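Local structure of quinoline 2-oxidoreductase large subunit (1T3Q) at the interface of chains A and B and the interface of chains C and A. The protein catalyses the hydroxylation of quinoline at carbon 2 as the molybdopterin cytosine dinucleotide-carrying large subunit of a xanthine dehydrogenase-family molybdenum hydroxylase. Sequence-based numbering; all coordinates share one arbitrary frame. Chains: chain A/B, quinoline 2-oxidoreductase large subunit; chain C, quinoline 2-oxidoreductase small subunit.

Contact 1: the interface of chains A and B. Residues chain A 492-494, 610-611; chain B 230-231, 241, 540.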
loop_
_atom_site.group_PDB
_atom_site.type_symbol
_atom_site.label_atom_id
_atom_site.label_comp_id
_atom_site.label_asym_id
_atom_site.label_seq_id
_atom_site.Cartn_x
_atom_site.Cartn_y
_atom_site.Cartn_z
ATOM N N ASP A 492 -7.353 16.498 -14.969
ATOM C CA ASP A 492 -6.498 15.579 -15.698
ATOM C C ASP A 492 -6.555 15.914 -17.195
ATOM O O ASP A 492 -7.552 16.455 -17.676
ATOM C CB ASP A 492 -6.945 14.144 -15.399
ATOM C CG ASP A 492 -6.847 13.819 -13.912
ATOM O OD1 ASP A 492 -5.711 13.751 -13.397
ATOM O OD2 ASP A 492 -7.896 13.659 -13.253
ATOM N N PRO A 493 -5.479 15.611 -17.942
ATOM C CA PRO A 493 -5.374 15.877 -19.381
ATOM C C PRO A 493 -6.587 15.521 -20.239
ATOM O O PRO A 493 -6.946 16.276 -21.139
ATOM C CB PRO A 493 -4.133 15.089 -19.786
ATOM C CG PRO A 493 -3.274 15.194 -18.572
ATOM C CD PRO A 493 -4.263 14.937 -17.451
ATOM N N THR A 494 -7.216 14.382 -19.966
ATOM C CA THR A 494 -8.374 13.969 -20.755
ATOM C C THR A 494 -9.668 14.663 -20.346
ATOM O O THR A 494 -10.732 14.376 -20.895
ATOM C CB THR A 494 -8.585 12.439 -20.692
ATOM O OG1 THR A 494 -8.813 12.034 -19.335
ATOM C CG2 THR A 494 -7.359 11.721 -21.232
ATOM N N TYR A 610 -2.643 21.440 -21.642
ATOM C CA TYR A 610 -1.542 20.526 -21.364
ATOM C C TYR A 610 -0.552 20.351 -22.499
ATOM O O TYR A 610 0.660 20.448 -22.298
ATOM C CB TYR A 610 -2.070 19.127 -21.015
ATOM C CG TYR A 610 -2.426 18.922 -19.563
ATOM C CD1 TYR A 610 -3.712 19.180 -19.092
ATOM C CD2 TYR A 610 -1.463 18.484 -18.650
ATOM C CE1 TYR A 610 -4.030 19.007 -17.747
ATOM C CE2 TYR A 610 -1.767 18.311 -17.312
ATOM C CZ TYR A 610 -3.048 18.573 -16.864
ATOM O OH TYR A 610 -3.343 18.414 -15.536
ATOM N N PHE A 611 -1.081 20.113 -23.695
ATOM C CA PHE A 611 -0.249 19.793 -24.844
ATOM C C PHE A 611 -0.226 20.676 -26.088
ATOM O O PHE A 611 0.285 20.240 -27.113
ATOM C CB PHE A 611 -0.594 18.363 -25.278
ATOM C CG PHE A 611 -0.709 17.392 -24.132
ATOM C CD1 PHE A 611 -1.895 16.701 -23.905
ATOM C CD2 PHE A 611 0.374 17.158 -23.286
ATOM C CE1 PHE A 611 -2.002 15.788 -22.852
ATOM C CE2 PHE A 611 0.277 16.248 -22.232
ATOM C CZ PHE A 611 -0.913 15.562 -22.016
ATOM N N ARG B 230 0.092 6.587 -17.301
ATOM C CA ARG B 230 -1.283 6.709 -16.839
ATOM C C ARG B 230 -2.196 7.230 -17.952
ATOM O O ARG B 230 -3.272 6.679 -18.194
ATOM C CB ARG B 230 -1.362 7.648 -15.632
ATOM C CG ARG B 230 -2.778 7.882 -15.126
ATOM C CD ARG B 230 -2.769 8.894 -14.013
ATOM N NE ARG B 230 -4.102 9.273 -13.558
ATOM C CZ ARG B 230 -4.573 10.517 -13.596
ATOM N NH1 ARG B 230 -5.792 10.782 -13.151
ATOM N NH2 ARG B 230 -3.828 11.494 -14.098
ATOM N N THR B 231 -1.773 8.293 -18.628
ATOM C CA THR B 231 -2.593 8.858 -19.695
ATOM C C THR B 231 -2.754 7.888 -20.864
ATOM O O THR B 231 -3.832 7.797 -21.458
ATOM C CB THR B 231 -2.001 10.185 -20.208
ATOM O OG1 THR B 231 -1.948 11.123 -19.129
ATOM C CG2 THR B 231 -2.867 10.764 -21.329
ATOM N N GLU B 241 -9.365 8.134 -17.105
ATOM C CA GLU B 241 -8.090 8.506 -16.495
ATOM C C GLU B 241 -8.067 8.777 -14.993
ATOM O O GLU B 241 -7.105 8.409 -14.312
ATOM C CB GLU B 241 -7.501 9.714 -17.236
ATOM C CG GLU B 241 -6.042 9.986 -16.914
ATOM C CD GLU B 241 -5.480 11.186 -17.661
ATOM O OE1 GLU B 241 -4.247 11.353 -17.647
ATOM O OE2 GLU B 241 -6.264 11.965 -18.250
ATOM N N TYR B 540 1.805 16.300 -12.281
ATOM C CA TYR B 540 1.753 15.661 -13.593
ATOM C C TYR B 540 2.985 16.103 -14.363
ATOM O O TYR B 540 3.267 17.296 -14.457
ATOM C CB TYR B 540 0.481 16.084 -14.343
ATOM C CG TYR B 540 0.268 15.350 -15.652
ATOM C CD1 TYR B 540 1.032 15.652 -16.781
ATOM C CD2 TYR B 540 -0.660 14.315 -15.744
ATOM C CE1 TYR B 540 0.876 14.932 -17.972
ATOM C CE2 TYR B 540 -0.823 13.592 -16.921
ATOM C CZ TYR B 540 -0.053 13.902 -18.027
ATOM O OH TYR B 540 -0.201 13.166 -19.181
HETATM O O HOH W 1 -10.257 9.706 -19.427
#

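Contact 2: the interface of chains C and A. Residues chain C 134-135, 137-138, 147, 151; chain A 716-717.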
loop_
_atom_site.group_PDB
_atom_site.type_symbol
_atom_site.label_atom_id
_atom_site.label_comp_id
_atom_site.label_asym_id
_atom_site.label_seq_id
_atom_site.Cartn_x
_atom_site.Cartn_y
_atom_site.Cartn_z
ATOM N N ARG C 134 -38.528 -5.925 11.017
ATOM C CA ARG C 134 -37.981 -5.264 12.199
ATOM C C ARG C 134 -37.770 -6.269 13.329
ATOM O O ARG C 134 -36.793 -6.181 14.074
ATOM C CB ARG C 134 -38.900 -4.125 12.659
ATOM C CG ARG C 134 -38.779 -2.855 11.803
ATOM C CD ARG C 134 -39.742 -1.767 12.268
ATOM N NE ARG C 134 -39.649 -0.539 11.475
ATOM C CZ ARG C 134 -38.700 0.383 11.618
ATOM N NH1 ARG C 134 -37.748 0.227 12.526
ATOM N NH2 ARG C 134 -38.710 1.470 10.859
ATOM N N GLU C 135 -38.679 -7.234 13.439
ATOM C CA GLU C 135 -38.598 -8.261 14.470
ATOM C C GLU C 135 -37.395 -9.171 14.285
ATOM O O GLU C 135 -36.623 -9.395 15.219
ATOM C CB GLU C 135 -39.874 -9.108 14.469
ATOM C CG GLU C 135 -41.108 -8.334 14.880
ATOM C CD GLU C 135 -42.401 -9.080 14.605
ATOM O OE1 GLU C 135 -43.476 -8.535 14.942
ATOM O OE2 GLU C 135 -42.347 -10.202 14.049
ATOM N N MET C 137 -34.780 -8.618 12.315
ATOM C CA MET C 137 -33.540 -7.847 12.217
ATOM C C MET C 137 -33.142 -7.214 13.554
ATOM O O MET C 137 -32.091 -6.581 13.649
ATOM C CB MET C 137 -33.681 -6.739 11.164
ATOM C CG MET C 137 -33.980 -7.207 9.731
ATOM S SD MET C 137 -32.717 -8.272 8.999
ATOM C CE MET C 137 -31.278 -7.154 8.969
ATOM N N SER C 138 -33.961 -7.400 14.587
ATOM C CA SER C 138 -33.686 -6.800 15.896
ATOM C C SER C 138 -32.392 -7.275 16.551
ATOM O O SER C 138 -31.966 -6.718 17.565
ATOM C CB SER C 138 -34.863 -7.031 16.857
ATOM O OG SER C 138 -34.992 -8.389 17.229
ATOM N N TYR C 147 -32.118 2.533 10.942
ATOM C CA TYR C 147 -32.844 1.342 10.472
ATOM C C TYR C 147 -33.951 1.434 9.429
ATOM O O TYR C 147 -34.164 0.470 8.690
ATOM C CB TYR C 147 -33.440 0.595 11.663
ATOM C CG TYR C 147 -32.440 0.166 12.705
ATOM C CD1 TYR C 147 -31.537 -0.862 12.453
ATOM C CD2 TYR C 147 -32.410 0.784 13.952
ATOM C CE1 TYR C 147 -30.622 -1.272 13.429
ATOM C CE2 TYR C 147 -31.504 0.384 14.932
ATOM C CZ TYR C 147 -30.618 -0.642 14.665
ATOM O OH TYR C 147 -29.747 -1.051 15.645
ATOM N N ILE C 151 -35.110 -1.497 6.402
ATOM C CA ILE C 151 -36.423 -2.140 6.340
ATOM C C ILE C 151 -36.966 -1.896 4.928
ATOM O O ILE C 151 -37.534 -2.796 4.302
ATOM C CB ILE C 151 -37.409 -1.541 7.375
ATOM C CG1 ILE C 151 -36.804 -1.599 8.782
ATOM C CG2 ILE C 151 -38.734 -2.305 7.352
ATOM C CD1 ILE C 151 -36.439 -2.992 9.262
ATOM N N THR A 716 -33.944 -2.167 15.749
ATOM C CA THR A 716 -35.034 -1.936 14.806
ATOM C C THR A 716 -36.376 -1.797 15.531
ATOM O O THR A 716 -37.338 -1.265 14.975
ATOM C CB THR A 716 -35.160 -3.118 13.829
ATOM O OG1 THR A 716 -35.134 -4.338 14.579
ATOM C CG2 THR A 716 -34.030 -3.119 12.817
ATOM N N LEU A 717 -36.439 -2.270 16.771
ATOM C CA LEU A 717 -37.677 -2.214 17.544
ATOM C C LEU A 717 -37.807 -0.968 18.417
ATOM O O LEU A 717 -38.835 -0.760 19.065
ATOM C CB LEU A 717 -37.798 -3.468 18.417
ATOM C CG LEU A 717 -37.805 -4.795 17.641
ATOM C CD1 LEU A 717 -37.766 -5.971 18.606
ATOM C CD2 LEU A 717 -39.038 -4.862 16.760
HETATM O O HOH W 2 -31.683 -3.959 15.334
#

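Contact 3: the interface of chains A and B. Residues chain A 230-231, 235, 241-242; chain B 492-494, 496.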
loop_
_atom_site.group_PDB
_atom_site.type_symbol
_atom_site.label_atom_id
_atom_site.label_comp_id
_atom_site.label_asym_id
_atom_site.label_seq_id
_atom_site.Cartn_x
_atom_site.Cartn_y
_atom_site.Cartn_z
ATOM N N ARG A 230 -1.245 13.505 12.560
ATOM C CA ARG A 230 0.120 13.583 12.053
ATOM C C ARG A 230 0.930 14.641 12.806
ATOM O O ARG A 230 2.040 14.373 13.267
ATOM C CB ARG A 230 0.110 13.910 10.556
ATOM C CG ARG A 230 1.496 14.181 9.956
ATOM C CD ARG A 230 1.384 14.431 8.470
ATOM N NE ARG A 230 2.654 14.792 7.831
ATOM C CZ ARG A 230 2.935 16.004 7.355
ATOM N NH1 ARG A 230 4.108 16.238 6.779
ATOM N NH2 ARG A 230 2.048 16.985 7.460
ATOM N N THR A 231 0.370 15.839 12.927
ATOM C CA THR A 231 1.051 16.928 13.621
ATOM C C THR A 231 1.276 16.623 15.103
ATOM O O THR A 231 2.338 16.940 15.646
ATOM C CB THR A 231 0.253 18.243 13.504
ATOM O OG1 THR A 231 -0.013 18.521 12.124
ATOM C CG2 THR A 231 1.048 19.402 14.099
ATOM N N MET A 235 4.815 16.189 17.285
ATOM C CA MET A 235 5.109 16.970 18.479
ATOM C C MET A 235 5.278 16.165 19.766
ATOM O O MET A 235 6.246 16.359 20.500
ATOM C CB MET A 235 4.028 18.033 18.683
ATOM C CG MET A 235 3.869 18.965 17.492
ATOM S SD MET A 235 3.277 20.602 17.962
ATOM C CE MET A 235 1.567 20.480 17.636
ATOM N N GLU A 241 7.932 15.998 11.371
ATOM C CA GLU A 241 6.623 15.907 10.731
ATOM C C GLU A 241 6.608 15.448 9.282
ATOM O O GLU A 241 5.713 14.701 8.876
ATOM C CB GLU A 241 5.894 17.253 10.842
ATOM C CG GLU A 241 4.410 17.169 10.529
ATOM C CD GLU A 241 3.693 18.502 10.677
ATOM O OE1 GLU A 241 2.444 18.506 10.626
ATOM O OE2 GLU A 241 4.374 19.540 10.837
ATOM N N HIS A 242 7.583 15.887 8.495
ATOM C CA HIS A 242 7.609 15.509 7.091
ATOM C C HIS A 242 7.909 14.028 6.889
ATOM O O HIS A 242 7.697 13.490 5.804
ATOM C CB HIS A 242 8.634 16.358 6.333
ATOM C CG HIS A 242 10.024 16.258 6.876
ATOM N ND1 HIS A 242 11.111 15.958 6.085
ATOM C CD2 HIS A 242 10.511 16.457 8.123
ATOM C CE1 HIS A 242 12.209 15.980 6.821
ATOM N NE2 HIS A 242 11.871 16.281 8.061
ATOM N N ASP B 492 4.971 22.252 5.939
ATOM C CA ASP B 492 4.239 21.654 7.035
ATOM C C ASP B 492 4.209 22.606 8.229
ATOM O O ASP B 492 5.132 23.401 8.422
ATOM C CB ASP B 492 4.880 20.307 7.377
ATOM C CG ASP B 492 4.830 19.333 6.199
ATOM O OD1 ASP B 492 3.713 18.905 5.837
ATOM O OD2 ASP B 492 5.895 19.011 5.620
ATOM N N PRO B 493 3.142 22.543 9.038
ATOM C CA PRO B 493 2.941 23.387 10.222
ATOM C C PRO B 493 4.160 23.606 11.113
ATOM O O PRO B 493 4.387 24.718 11.591
ATOM C CB PRO B 493 1.813 22.676 10.967
ATOM C CG PRO B 493 1.019 22.075 9.860
ATOM C CD PRO B 493 2.088 21.514 8.955
ATOM N N THR B 494 4.939 22.549 11.337
ATOM C CA THR B 494 6.120 22.640 12.190
ATOM C C THR B 494 7.347 23.220 11.490
ATOM O O THR B 494 8.409 23.351 12.096
ATOM C CB THR B 494 6.497 21.258 12.779
ATOM O OG1 THR B 494 6.749 20.330 11.714
ATOM C CG2 THR B 494 5.369 20.728 13.658
ATOM N N LYS B 496 8.619 21.925 8.530
ATOM C CA LYS B 496 9.257 20.957 7.650
ATOM C C LYS B 496 8.677 21.159 6.254
ATOM O O LYS B 496 7.710 21.910 6.087
ATOM C CB LYS B 496 9.018 19.535 8.157
ATOM C CG LYS B 496 9.567 19.296 9.568
ATOM C CD LYS B 496 11.054 19.631 9.640
ATOM C CE LYS B 496 11.660 19.254 10.985
ATOM N NZ LYS B 496 11.053 20.003 12.116
HETATM O O HOH W 3 8.493 18.424 12.750
#

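Contact 4: the interface of chains C and A. Residues chain C 53, 141, 143; chain A 201, 713.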
loop_
_atom_site.group_PDB
_atom_site.type_symbol
_atom_site.label_atom_id
_atom_site.label_comp_id
_atom_site.label_asym_id
_atom_site.label_seq_id
_atom_site.Cartn_x
_atom_site.Cartn_y
_atom_site.Cartn_z
ATOM N N CYS C 53 -23.957 -7.676 18.838
ATOM C CA CYS C 53 -24.105 -6.767 17.703
ATOM C C CYS C 53 -24.543 -7.365 16.375
ATOM O O CYS C 53 -25.198 -6.687 15.583
ATOM C CB CYS C 53 -22.829 -5.954 17.503
ATOM S SG CYS C 53 -21.476 -6.824 16.765
ATOM N N LEU C 141 -27.299 -4.804 15.035
ATOM C CA LEU C 141 -27.170 -3.403 15.404
ATOM C C LEU C 141 -26.516 -2.522 14.352
ATOM O O LEU C 141 -25.541 -2.910 13.705
ATOM C CB LEU C 141 -26.384 -3.286 16.715
ATOM C CG LEU C 141 -26.934 -4.124 17.874
ATOM C CD1 LEU C 141 -26.024 -3.991 19.092
ATOM C CD2 LEU C 141 -28.341 -3.682 18.200
ATOM N N ARG C 143 -25.415 1.662 14.027
ATOM C CA ARG C 143 -25.283 2.927 14.742
ATOM C C ARG C 143 -25.415 4.145 13.828
ATOM O O ARG C 143 -25.501 5.278 14.310
ATOM C CB ARG C 143 -23.921 2.965 15.445
ATOM C CG ARG C 143 -23.707 4.148 16.377
ATOM C CD ARG C 143 -24.787 4.207 17.439
ATOM N NE ARG C 143 -24.269 4.696 18.718
ATOM C CZ ARG C 143 -25.018 4.900 19.796
ATOM N NH1 ARG C 143 -24.460 5.330 20.919
ATOM N NH2 ARG C 143 -26.329 4.685 19.755
ATOM N N MET A 201 -20.012 0.849 15.734
ATOM C CA MET A 201 -19.926 -0.607 15.590
ATOM C C MET A 201 -18.481 -1.075 15.421
ATOM O O MET A 201 -18.133 -2.185 15.830
ATOM C CB MET A 201 -20.808 -1.103 14.436
ATOM C CG MET A 201 -22.294 -1.112 14.784
ATOM S SD MET A 201 -22.697 -2.115 16.263
ATOM C CE MET A 201 -22.611 -0.850 17.554
ATOM N N ILE A 713 -28.078 0.008 23.078
ATOM C CA ILE A 713 -28.246 0.975 22.004
ATOM C C ILE A 713 -29.493 0.553 21.230
ATOM O O ILE A 713 -29.876 -0.620 21.226
ATOM C CB ILE A 713 -27.032 1.057 21.050
ATOM C CG1 ILE A 713 -26.748 -0.308 20.426
ATOM C CG2 ILE A 713 -25.815 1.618 21.799
ATOM C CD1 ILE A 713 -25.734 -0.243 19.309
#

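Contact 1: the interface of chains A and B
A:Pro493 lies against the ring of B:Tyr540 where two large subunits of this xanthine dehydrogenase-family molybdenum hydroxylase meet across a two-fold axis in the deposited assembly. This is the tight side of the contact. The proline CG reaches CE2 of the phenol at 3.4 Å, while within chain A the same CG sits over the centre of the A:Tyr610 ring. CE2 of A:Tyr610 then rises toward the rim of one B:Tyr540 face, 3.9 Å from CD1, an edge-to-face pair with planes 68° apart. B:Tyr540 is held at its far end, its OH hydrogen-bonded to B:Thr231 OG1 at 2.7 Å.

The polar half centres on the carboxylate of B:Glu241. Its OE2 accepts from both the hydroxyl OG1 of A:Thr494, at 2.8 Å on the anti lone pair, and the backbone N of the same threonine, nearly along the C-O axis. CG of B:Glu241 is anti to its backbone N (chi1 -166°), and the chain beyond is extended, which carries the carboxylate across to the threonine. B:Thr231 OG1 donates to the other oxygen, OE1. Beside it, B:Arg230 NH2 bonds A:Asp492 OD1 at 3.0 Å from above the carboxylate plane, and NH1 adds a weak hydrogen bond within the salt bridge to that oxygen.

The contact is looser elsewhere. A:Phe611 brings CZ no nearer than 3.8 Å to B:Tyr540 OH, and a water links A:Thr494 OG1 to the backbone N of B:Glu241.

Contact 2: the interface of chains C and A
The loop of chain A carrying A:Thr716 and A:Leu717 docks against the end of helix 130-136 of chain C, the 3-10 turn 137-139 and the loop residue C:Tyr147 just ahead of helix 148-154. A:Thr716 is gripped from several directions. Its hydroxyl OG1 donates to the backbone O of C:Arg134 at 2.5 Å, in the carbonyl plane and on a lone pair. In return C:Arg134 NH1 gives a hydrogen bond to A:Thr716 O at 2.9 Å, with that oxygen 14° out of the guanidinium plane. The arginine chain is extended from CG to NE, and CG1 of C:Ile151 lies over one guanidinium face, which probably limits its rotation. With A:Thr716 OG1 between backbone N and carbonyl carbon (chi1 48°), CG2 falls anti to the carbonyl carbon and turns toward C:Tyr147, meeting CD1 at 3.4 Å. A leucine in place of C:Arg134 would probably leave A:Thr716 O without this donor and C:Ile151 without the flat group it covers. Further along, A:Leu717 CD1 packs on CB of C:Ser138 at 3.6 Å, while a water joins A:Thr716 N to C:Met137 O. The site thus lies on the helical [2Fe-2S]-binding domain of the small subunit, facing a large-subunit loop between helix 672-692 and strand 722-726.

Contact 3: the interface of chains A and B
A:Arg230 and B:Asp492 approach at about a right angle where the two large subunits meet across the two-fold interface of the deposited assembly, the guanidinium and carboxylate planes turned 67° apart. The aspartate is therefore not paired flat, oxygen for nitrogen. Both terminal guanidinium nitrogens turn to OD1: NH2 bonds it at 3.0 Å from above the carboxylate plane, and NH1, 2.9 Å from OD1, adds a weak hydrogen bond and the salt bridge. OD1 nevertheless stays close to the guanidinium plane, while CG of A:Glu241 lies over the centre of one guanidinium face.

A:Glu241 runs obliquely past B:Thr494 and at about a right angle to B:Pro493. Its extended chain brings OE2 to OG1 of B:Thr494 at 2.7 Å, and the amide N of that threonine also donates to it. B:Thr494 chi1 (59°) sets the hydroxyl beside the amide, where both reach the one oxygen. A:Thr231 OG1 anchors OE1 on the syn side but 33° out of the carboxylate plane.

Flanking this network, the CD2 corner of the A:His242 imidazole meets B:Lys496 CG at 3.3 Å, the side chains crossing aslant. The lysine bends at chi2 and chi4, and its NZ meets at 3.1 Å a water that also contacts B:Thr494 OG1 and A:Glu241 N.

Contact 4: the interface of chains C and A
C:Cys53 and A:Met201 touch at the seam between the small subunit's iron-sulfur loops and the large subunit. C:Cys53 belongs to the ferredoxin-like cysteine motif (C-x4-C-x2-C) that binds one [2Fe-2S] cluster, and C:Arg143 lies between the two cysteines of a C-x-C motif serving the other. The contact docks the iron-sulfur subunit on the large subunit, probably helping electrons pass from the molybdenum site to the clusters.

Sulfur contacts come first. A:Met201 SD lies 4.0 Å from CB of C:Cys53, so the methionine meets the methylene and not the thiolate that holds iron. The same SD stands 3.9 Å from CB of C:Leu141. The methionine chain is bent at chi2 and chi3, which sets SD against the neighbouring CB atoms of both residues.

Aliphatic packing makes up the second group. C:Leu141 sends CD1 obliquely to CD1 of A:Ile713 at 3.8 Å, and its CB is 4.1 Å from that same methyl.

The third kind is a methyl laid on a flat guanidinium group. A:Ile713 CG2 rests over one face of the C:Arg143 guanidinium, displaced toward the rim, 3.7 Å from NH2. A:Ile713 has CG1 between its backbone N and carbonyl carbon (chi1 58°) and CG2 anti to the carbonyl carbon, which divides the branches between leucine and arginine. Cutting A:Ile713 back to alanine removes CD1 and CG2, which would probably open a gap beside C:Leu141 and let the C:Arg143 guanidinium turn more freely.

Contacts 1 and 3 share a two-fold-related core in which the chains exchange roles: A:Asp492, A:Pro493 and A:Thr494 face B:Arg230, B:Thr231 and B:Glu241 in contact 1, and their counterparts in contact 3. With C-alpha centres about 31 Å apart, they probably hold the large-subunit pair at two places. Contacts 2 and 4 have centres about 12 Å apart and both use the stretch of chain A from A:Ile713 to A:Leu717, as neighbouring parts of one small-subunit docking surface. Contact 1 lies about 49 Å from contact 2 and contact 3 about 36 Å from contact 4, placing subunit docking well away from the large-subunit pairing.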